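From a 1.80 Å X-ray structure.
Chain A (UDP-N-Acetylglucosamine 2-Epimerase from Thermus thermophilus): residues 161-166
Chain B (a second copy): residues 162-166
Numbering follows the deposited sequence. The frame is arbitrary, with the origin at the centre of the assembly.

Chain A (161-166) LLKEGK
Chain B, residues 162-166: LKEGK

Where two copies of a protein meet through the same short segment, backbone can face backbone directly, and water often supplies the bonds that paired carbonyls cannot make to each other. The UDP-N-acetylglucosamine 2-epimerase from Thermus thermophilus offers a compact example. In each copy a helix runs out into a loop that turns through a glycine, and the two loops meet at their glutamates, with the CA atoms of Glu A164 and Glu B164 4.1 Å apart. An approximate twofold relates the stretches, so contacts recur with the chains exchanged. The contact buries 178 Å² over both sides, and no direct hydrogen bond crosses it.

Chain B enters as helix at Leu B162 (phi/psi -64/-26). Its side chain (chi1 m, chi2 t) points away from chain A, and its contribution is its carbonyl: a water donates to Leu B162 O at 3.0 Å and to Lys A163 O at 2.8 Å, joining two acceptors that have no proton to share. A second water does the same in the reciprocal position, donating to Leu A162 O and Lys B163 O, each at 2.8 Å. Leu A161 (-62/-42) and Leu A162 (-62/-38) are helical, both m, t.

Lys B163 (-84/-11) sends its CB sideways, and its m, t, m, t side chain leads away, leaving the backbone to make the contact. Lys B163 O lies 3.5 Å from Lys A163 O; the two C=O bonds run antiparallel and their partially negative oxygens pass side by side, unbonded. It also lies 3.1 Å from Gly A165 N, but the angle is poor; Gly A165 N instead donates to Leu A162 O at 3.0 Å, closing a type I turn from Leu A162 to Gly A165. Lys A163 (-64/-16; t, t, p, t) likewise sets its CB sideways.

At Glu B164 (-101/11) the backbones are in van der Waals contact, Glu B164 CA lying 3.7 Å from Glu A164 O. Glu A164 adopts nearly the same conformation (-104/14), and both side chains are m, t with chi3 near 180°. Each points away overall although its CB touches the other stretch, and the carboxylates find hydrogen bonds elsewhere in the structure. A third water lies within donating reach of Glu A164 O (2.9 Å) and Glu B164 O (3.2 Å).

Gly B165 takes phi/psi 95/0, matched by 92/2 at Gly A165. These angles alone call for glycine, since a CB would jam against the preceding carbonyl oxygen. The interface itself does not forbid one: a CB on Gly B165 would point toward chain A, 3.6 Å from Lys A163 O, an ordinary contact distance. Gly B165 N approaches Lys A163 O to 3.3 Å, again at a poor angle.

Lys B166 (-73/138) turns to extended backbone angles and points away, its m, m, m, t side chain repeated at Lys A166 (-73/140). Lys A166 N donates to Leu A161 O at 3.2 Å, enclosing the turn within its own chain; Glu A164 N reaches Leu A161 O at 3.0 Å.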

# COMPACT_ATOMS: atom_id res chain seq x y z
N LEU A 161 -9.69 6.47 -5.37
CA LEU A 161 -8.46 6.92 -4.74
C LEU A 161 -8.70 7.92 -3.62
O LEU A 161 -8.08 7.84 -2.57
CB LEU A 161 -7.52 7.51 -5.80
CG LEU A 161 -6.99 6.46 -6.78
CD1 LEU A 161 -6.32 7.13 -7.97
CD2 LEU A 161 -6.01 5.54 -6.06
N LEU A 162 -9.61 8.86 -3.86
CA LEU A 162 -9.94 9.87 -2.86
C LEU A 162 -10.51 9.17 -1.63
O LEU A 162 -10.23 9.54 -0.50
CB LEU A 162 -10.97 10.86 -3.41
CG LEU A 162 -10.48 11.78 -4.53
CD1 LEU A 162 -11.66 12.52 -5.15
CD2 LEU A 162 -9.47 12.77 -3.96
N LYS A 163 -11.30 8.13 -1.88
CA LYS A 163 -11.93 7.35 -0.83
C LYS A 163 -10.89 6.63 0.04
O LYS A 163 -11.21 6.17 1.14
CB LYS A 163 -12.89 6.34 -1.46
CG LYS A 163 -13.62 5.44 -0.48
CD LYS A 163 -14.51 4.44 -1.21
CE LYS A 163 -13.69 3.57 -2.16
NZ LYS A 163 -14.53 2.61 -2.92
N GLU A 164 -9.66 6.53 -0.45
CA GLU A 164 -8.59 5.86 0.29
C GLU A 164 -7.61 6.85 0.92
O GLU A 164 -6.52 6.47 1.35
CB GLU A 164 -7.83 4.90 -0.63
CG GLU A 164 -8.67 3.71 -1.07
CD GLU A 164 -7.91 2.74 -1.97
OE1 GLU A 164 -8.51 1.72 -2.35
OE2 GLU A 164 -6.73 3.00 -2.30
N GLY A 165 -8.00 8.12 0.98
CA GLY A 165 -7.15 9.12 1.59
C GLY A 165 -6.19 9.84 0.66
O GLY A 165 -5.40 10.67 1.11
N LYS A 166 -6.23 9.52 -0.63
CA LYS A 166 -5.36 10.18 -1.58
C LYS A 166 -5.87 11.60 -1.78
O LYS A 166 -7.07 11.83 -1.84
CB LYS A 166 -5.35 9.44 -2.92
CG LYS A 166 -4.92 7.98 -2.82
CD LYS A 166 -3.49 7.84 -2.30
CE LYS A 166 -2.48 8.34 -3.31
NZ LYS A 166 -1.08 8.19 -2.82
N LEU B 162 -11.12 5.92 8.94
CA LEU B 162 -12.33 6.03 8.14
C LEU B 162 -12.09 6.81 6.84
O LEU B 162 -12.80 6.62 5.86
CB LEU B 162 -13.45 6.70 8.93
CG LEU B 162 -14.09 5.87 10.06
CD1 LEU B 162 -14.97 6.76 10.90
CD2 LEU B 162 -14.88 4.72 9.47
N LYS B 163 -11.09 7.69 6.86
CA LYS B 163 -10.77 8.48 5.68
C LYS B 163 -9.85 7.71 4.73
O LYS B 163 -9.64 8.12 3.59
CB LYS B 163 -10.09 9.80 6.07
CG LYS B 163 -10.94 10.72 6.92
CD LYS B 163 -10.33 12.11 7.02
CE LYS B 163 -8.91 12.07 7.58
NZ LYS B 163 -8.30 13.43 7.65
N GLU B 164 -9.33 6.58 5.21
CA GLU B 164 -8.44 5.77 4.39
C GLU B 164 -9.16 4.55 3.81
O GLU B 164 -8.52 3.65 3.26
CB GLU B 164 -7.23 5.32 5.22
CG GLU B 164 -6.36 6.47 5.67
CD GLU B 164 -5.17 6.03 6.49
OE1 GLU B 164 -4.38 6.91 6.91
OE2 GLU B 164 -5.01 4.81 6.72
N GLY B 165 -10.48 4.54 3.94
CA GLY B 165 -11.26 3.44 3.40
C GLY B 165 -11.62 2.31 4.34
O GLY B 165 -12.29 1.35 3.93
N LYS B 166 -11.19 2.39 5.59
CA LYS B 166 -11.49 1.34 6.56
C LYS B 166 -12.96 1.40 6.98
O LYS B 166 -13.52 2.47 7.18
CB LYS B 166 -10.59 1.49 7.79
CG LYS B 166 -9.10 1.55 7.46
CD LYS B 166 -8.61 0.24 6.84
CE LYS B 166 -8.62 -0.88 7.87
NZ LYS B 166 -8.18 -2.18 7.33
O HOH W 1 -10.93 10.16 2.18
O HOH W 2 -13.13 7.17 2.91
O HOH W 3 -5.53 3.88 2.22